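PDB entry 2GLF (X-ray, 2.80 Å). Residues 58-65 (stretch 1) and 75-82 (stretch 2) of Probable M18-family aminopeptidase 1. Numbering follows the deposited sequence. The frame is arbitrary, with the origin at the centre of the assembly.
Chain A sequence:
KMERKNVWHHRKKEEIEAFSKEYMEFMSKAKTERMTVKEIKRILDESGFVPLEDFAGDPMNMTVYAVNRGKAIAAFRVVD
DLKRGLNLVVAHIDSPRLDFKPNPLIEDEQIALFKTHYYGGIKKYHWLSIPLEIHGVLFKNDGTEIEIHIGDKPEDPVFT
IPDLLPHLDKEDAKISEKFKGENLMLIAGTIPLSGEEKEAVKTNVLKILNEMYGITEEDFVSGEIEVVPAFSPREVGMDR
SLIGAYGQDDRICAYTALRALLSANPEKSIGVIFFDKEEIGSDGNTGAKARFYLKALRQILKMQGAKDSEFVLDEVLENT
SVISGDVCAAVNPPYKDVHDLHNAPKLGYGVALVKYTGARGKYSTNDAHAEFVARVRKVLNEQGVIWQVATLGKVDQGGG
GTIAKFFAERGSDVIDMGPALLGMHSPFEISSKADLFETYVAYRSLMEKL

Stretch 1 (58-65) DPMNMTVY
Stretch 2, residues 75-82: AFRVVDDL

How do the two stretches lie against each other? They run antiparallel, and the register pairs Tyr 65 with Ala 75, Val 64 with Phe 76, Thr 63 with Arg 77, Met 62 with Val 78, Asn 61 with Val 79 and Met 60 with Asp 80. Paired CA atoms lie 3.9 Å apart at Tyr 65 and Ala 75, 5.3 Å at Val 64 and Phe 76, and 4.8 Å at Met 62 and Val 78. Residues 64-65 and 75-77 are strand; Thr 63 (phi/psi -130/72) and Arg 77 (-141/74) have similar backbone angles. At the far end a type I turn from Asp 58 to Asn 61, with Pro 59 at -53/-16 and Met 60 at -85/-16, is closed by Asn 61 N to Asp 58 O at 2.7 Å.

What holds the backbones together? Met 62 N donates to Val 78 O at 2.8 Å, and Phe 76 N donates to Val 64 O at 2.7 Å, both with N-H...O angles of 153°. CA-H...O contacts lie between these bonds (Arg 77 CA to Met 62 O at 3.1 Å, Thr 63 CA to Phe 76 O at 3.5 Å) and just beyond them (Asn 61 CA to Val 78 O at 3.2 Å, Ala 75 CA to Val 64 O at 3.4 Å). Val 78 O thus receives both an amide and a CA-H from neighbouring residues.

Which bump fills which hollow? The bump is Val 78 (chi1 t), the residue most covered by the other stretch, its CA-to-CB bond pointing toward stretch 1. It lodges between the turn and the Met 62 side chain: Val 78 CG1 is 3.3 Å from Pro 59 O, and Val 78 CG2 is 4.2 Å from Met 62 CB. The closest side-chain approach is Val 78 CB to Met 62 CB at 3.9 Å. The end of selenomethionine Met 62 (m, t, p) leads away, yet Met 62 SE still lies 4.3 Å from Val 78 CG2. Selenomethionine Met 60, with chi1 at -116° between wells and chi2 and chi3 both p, brings SE within 4.1 Å of Asp 81 N. Met 60 O lies 3.0 Å from Val 79 C, without a hydrogen bond to Asp 80 N at 3.4 Å.

How do the side chains pack at the Tyr 65 and Ala 75 end of the contact? These two share one face, their CA atoms the closest pair in the register, with Tyr 65 CB 4.0 Å from Ala 75 CB. The tyrosine (chi1 p, chi2 68°) carries its ring away, and its OH is bonded elsewhere in the structure. Val 64 (m) sets CG2 4.2 Å from Phe 76 CB and at the edge of the phenylalanine ring, near its plane; Phe 76 has chi1 m and chi2 98°.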

ATOM      1  N   ASP A  58     -54.589 -49.111 -15.568  1.00 28.03           N
ATOM      2  CA  ASP A  58     -54.917 -48.913 -14.149  1.00 27.74           C
ATOM      3  C   ASP A  58     -54.119 -47.805 -13.462  1.00 27.72           C
ATOM      4  O   ASP A  58     -53.004 -48.021 -12.983  1.00 29.29           O
ATOM      5  CB  ASP A  58     -54.753 -50.221 -13.364  1.00 54.32           C
ATOM      6  CG  ASP A  58     -55.190 -50.088 -11.913  1.00 54.51           C
ATOM      7  OD1 ASP A  58     -56.326 -49.634 -11.663  1.00 56.34           O
ATOM      8  OD2 ASP A  58     -54.399 -50.441 -11.017  1.00 51.05           O
ATOM      9  N   PRO A  59     -54.702 -46.603 -13.387  1.00 32.92           N
ATOM     10  CA  PRO A  59     -54.085 -45.428 -12.767  1.00 32.16           C
ATOM     11  C   PRO A  59     -53.588 -45.683 -11.348  1.00 31.54           C
ATOM     12  O   PRO A  59     -52.805 -44.902 -10.805  1.00 31.31           O
ATOM     13  CB  PRO A  59     -55.207 -44.394 -12.800  1.00 48.73           C
ATOM     14  CG  PRO A  59     -55.979 -44.785 -14.021  1.00 49.43           C
ATOM     15  CD  PRO A  59     -56.049 -46.280 -13.887  1.00 49.72           C
HETATM   16  N   MSE A  60     -54.050 -46.773 -10.749  1.00 34.11           N
HETATM   17  CA  MSE A  60     -53.661 -47.109  -9.390  1.00 33.36           C
HETATM   18  C   MSE A  60     -52.357 -47.874  -9.365  1.00 32.21           C
HETATM   19  O   MSE A  60     -51.728 -48.001  -8.319  1.00 32.71           O
HETATM   20  CB  MSE A  60     -54.762 -47.926  -8.718  1.00 75.50           C
HETATM   21  CG  MSE A  60     -55.396 -47.237  -7.520  1.00 77.98           C
HETATM   22 SE   MSE A  60     -55.764 -45.361  -7.828  1.00 87.78          SE
HETATM   23  CE  MSE A  60     -56.854 -45.499  -9.422  1.00 82.74           C
ATOM     24  N   ASN A  61     -51.951 -48.390 -10.515  1.00 22.53           N
ATOM     25  CA  ASN A  61     -50.701 -49.125 -10.587  1.00 21.98           C
ATOM     26  C   ASN A  61     -49.964 -48.812 -11.880  1.00 21.26           C
ATOM     27  O   ASN A  61     -50.223 -49.423 -12.917  1.00 21.21           O
ATOM     28  CB  ASN A  61     -50.946 -50.627 -10.477  1.00 45.84           C
ATOM     29  CG  ASN A  61     -49.655 -51.419 -10.435  1.00 48.09           C
ATOM     30  OD1 ASN A  61     -48.956 -51.547 -11.440  1.00 49.07           O
ATOM     31  ND2 ASN A  61     -49.321 -51.942  -9.261  1.00 50.77           N
HETATM   32  N   MSE A  62     -49.046 -47.852 -11.805  1.00 32.16           N
HETATM   33  CA  MSE A  62     -48.270 -47.438 -12.965  1.00 31.64           C
HETATM   34  C   MSE A  62     -46.780 -47.488 -12.656  1.00 29.54           C
HETATM   35  O   MSE A  62     -46.359 -47.219 -11.531  1.00 30.70           O
HETATM   36  CB  MSE A  62     -48.626 -46.000 -13.364  1.00 52.96           C
HETATM   37  CG  MSE A  62     -50.099 -45.727 -13.622  1.00 53.05           C
HETATM   38 SE   MSE A  62     -50.490 -43.833 -13.930  1.00 57.66          SE
HETATM   39  CE  MSE A  62     -49.835 -43.694 -15.730  1.00 55.67           C
ATOM     40  N   THR A  63     -45.994 -47.838 -13.665  1.00 34.32           N
ATOM     41  CA  THR A  63     -44.542 -47.877 -13.559  1.00 31.73           C
ATOM     42  C   THR A  63     -44.132 -47.068 -14.787  1.00 30.78           C
ATOM     43  O   THR A  63     -43.633 -47.595 -15.783  1.00 30.67           O
ATOM     44  CB  THR A  63     -44.009 -49.315 -13.652  1.00 44.45           C
ATOM     45  OG1 THR A  63     -44.454 -49.911 -14.876  1.00 42.96           O
ATOM     46  CG2 THR A  63     -44.515 -50.143 -12.486  1.00 43.64           C
ATOM     47  N   VAL A  64     -44.369 -45.766 -14.695  1.00 28.08           N
ATOM     48  CA  VAL A  64     -44.118 -44.844 -15.789  1.00 26.63           C
ATOM     49  C   VAL A  64     -42.940 -43.912 -15.627  1.00 25.95           C
ATOM     50  O   VAL A  64     -42.310 -43.854 -14.573  1.00 26.41           O
ATOM     51  CB  VAL A  64     -45.348 -43.962 -16.019  1.00 16.08           C
ATOM     52  CG1 VAL A  64     -46.542 -44.823 -16.413  1.00 15.06           C
ATOM     53  CG2 VAL A  64     -45.646 -43.175 -14.750  1.00 14.10           C
ATOM     54  N   TYR A  65     -42.659 -43.172 -16.693  1.00 18.79           N
ATOM     55  CA  TYR A  65     -41.584 -42.201 -16.689  1.00 17.86           C
ATOM     56  C   TYR A  65     -41.809 -41.195 -17.802  1.00 17.51           C
ATOM     57  O   TYR A  65     -42.327 -41.531 -18.861  1.00 18.48           O
ATOM     58  CB  TYR A  65     -40.219 -42.885 -16.865  1.00 23.97           C
ATOM     59  CG  TYR A  65     -39.973 -43.481 -18.229  1.00 22.48           C
ATOM     60  CD1 TYR A  65     -39.823 -42.668 -19.357  1.00 20.09           C
ATOM     61  CD2 TYR A  65     -39.885 -44.865 -18.397  1.00 19.83           C
ATOM     62  CE1 TYR A  65     -39.598 -43.219 -20.622  1.00 20.26           C
ATOM     63  CE2 TYR A  65     -39.656 -45.430 -19.656  1.00 18.59           C
ATOM     64  CZ  TYR A  65     -39.519 -44.603 -20.764  1.00 20.25           C
ATOM     65  OH  TYR A  65     -39.343 -45.160 -22.015  1.00 20.19           O
ATOM     66  N   ALA A  75     -39.363 -40.604 -13.137  1.00 19.34           N
ATOM     67  CA  ALA A  75     -39.854 -41.972 -13.157  1.00 20.42           C
ATOM     68  C   ALA A  75     -40.691 -42.244 -11.922  1.00 21.28           C
ATOM     69  O   ALA A  75     -40.246 -42.006 -10.803  1.00 22.13           O
ATOM     70  CB  ALA A  75     -38.693 -42.946 -13.213  1.00  9.79           C
ATOM     71  N   PHE A  76     -41.908 -42.735 -12.124  1.00 18.35           N
ATOM     72  CA  PHE A  76     -42.772 -43.036 -10.997  1.00 18.63           C
ATOM     73  C   PHE A  76     -43.161 -44.502 -10.951  1.00 18.53           C
ATOM     74  O   PHE A  76     -42.965 -45.261 -11.904  1.00 18.74           O
ATOM     75  CB  PHE A  76     -44.059 -42.207 -11.039  1.00 16.24           C
ATOM     76  CG  PHE A  76     -43.833 -40.735 -11.181  1.00 16.73           C
ATOM     77  CD1 PHE A  76     -43.920 -40.121 -12.431  1.00 16.24           C
ATOM     78  CD2 PHE A  76     -43.518 -39.954 -10.069  1.00 17.23           C
ATOM     79  CE1 PHE A  76     -43.697 -38.757 -12.570  1.00 16.24           C
ATOM     80  CE2 PHE A  76     -43.292 -38.586 -10.198  1.00 16.24           C
ATOM     81  CZ  PHE A  76     -43.380 -37.986 -11.448  1.00 16.24           C
ATOM     82  N   ARG A  77     -43.699 -44.881  -9.801  1.00 27.21           N
ATOM     83  CA  ARG A  77     -44.211 -46.216  -9.553  1.00 26.79           C
ATOM     84  C   ARG A  77     -45.465 -45.930  -8.742  1.00 27.69           C
ATOM     85  O   ARG A  77     -45.487 -46.097  -7.522  1.00 27.81           O
ATOM     86  CB  ARG A  77     -43.215 -47.068  -8.756  1.00 19.44           C
ATOM     87  CG  ARG A  77     -42.118 -47.665  -9.610  1.00 19.50           C
ATOM     88  CD  ARG A  77     -41.242 -48.614  -8.822  1.00 19.99           C
ATOM     89  NE  ARG A  77     -42.001 -49.741  -8.292  1.00 19.18           N
ATOM     90  CZ  ARG A  77     -41.497 -50.668  -7.477  1.00 18.01           C
ATOM     91  NH1 ARG A  77     -40.228 -50.605  -7.095  1.00 18.63           N
ATOM     92  NH2 ARG A  77     -42.268 -51.653  -7.031  1.00 19.24           N
ATOM     93  N   VAL A  78     -46.488 -45.434  -9.436  1.00 24.39           N
ATOM     94  CA  VAL A  78     -47.759 -45.114  -8.810  1.00 25.28           C
ATOM     95  C   VAL A  78     -48.308 -46.439  -8.321  1.00 26.03           C
ATOM     96  O   VAL A  78     -48.393 -47.404  -9.087  1.00 26.86           O
ATOM     97  CB  VAL A  78     -48.730 -44.482  -9.813  1.00 16.96           C
ATOM     98  CG1 VAL A  78     -50.057 -44.224  -9.149  1.00 15.69           C
ATOM     99  CG2 VAL A  78     -48.150 -43.183 -10.339  1.00 18.17           C
ATOM    100  N   VAL A  79     -48.672 -46.483  -7.046  1.00 14.92           N
ATOM    101  CA  VAL A  79     -49.162 -47.705  -6.441  1.00 14.55           C
ATOM    102  C   VAL A  79     -50.443 -47.485  -5.642  1.00 15.78           C
ATOM    103  O   VAL A  79     -51.027 -48.427  -5.107  1.00 16.17           O
ATOM    104  CB  VAL A  79     -48.049 -48.303  -5.546  1.00 11.64           C
ATOM    105  CG1 VAL A  79     -48.563 -49.467  -4.741  1.00  9.94           C
ATOM    106  CG2 VAL A  79     -46.890 -48.761  -6.423  1.00  9.61           C
ATOM    107  N   ASP A  80     -50.886 -46.238  -5.572  1.00 21.93           N
ATOM    108  CA  ASP A  80     -52.104 -45.913  -4.847  1.00 22.48           C
ATOM    109  C   ASP A  80     -52.642 -44.586  -5.367  1.00 22.92           C
ATOM    110  O   ASP A  80     -52.207 -44.102  -6.413  1.00 23.67           O
ATOM    111  CB  ASP A  80     -51.822 -45.800  -3.350  1.00 32.04           C
ATOM    112  CG  ASP A  80     -53.072 -45.998  -2.506  1.00 35.75           C
ATOM    113  OD1 ASP A  80     -54.148 -45.495  -2.899  1.00 38.64           O
ATOM    114  OD2 ASP A  80     -52.982 -46.650  -1.443  1.00 36.48           O
ATOM    115  N   ASP A  81     -53.595 -44.007  -4.652  1.00 25.67           N
ATOM    116  CA  ASP A  81     -54.164 -42.731  -5.040  1.00 25.52           C
ATOM    117  C   ASP A  81     -53.092 -41.663  -4.760  1.00 25.96           C
ATOM    118  O   ASP A  81     -52.590 -41.568  -3.638  1.00 26.06           O
ATOM    119  CB  ASP A  81     -55.421 -42.483  -4.201  1.00 38.16           C
ATOM    120  CG  ASP A  81     -56.072 -41.154  -4.493  1.00 39.23           C
ATOM    121  OD1 ASP A  81     -57.057 -40.831  -3.800  1.00 39.63           O
ATOM    122  OD2 ASP A  81     -55.613 -40.433  -5.405  1.00 42.00           O
ATOM    123  N   LEU A  82     -52.726 -40.870  -5.766  1.00 21.28           N
ATOM    124  CA  LEU A  82     -51.706 -39.840  -5.556  1.00 21.52           C
ATOM    125  C   LEU A  82     -52.046 -38.903  -4.420  1.00 22.00           C
ATOM    126  O   LEU A  82     -51.164 -38.240  -3.879  1.00 22.70           O
ATOM    127  CB  LEU A  82     -51.474 -38.998  -6.807  1.00 20.69           C
ATOM    128  CG  LEU A  82     -50.548 -39.535  -7.895  1.00 22.27           C
ATOM    129  CD1 LEU A  82     -50.010 -38.333  -8.682  1.00 24.04           C
ATOM    130  CD2 LEU A  82     -49.396 -40.336  -7.287  1.00 20.97           C
TER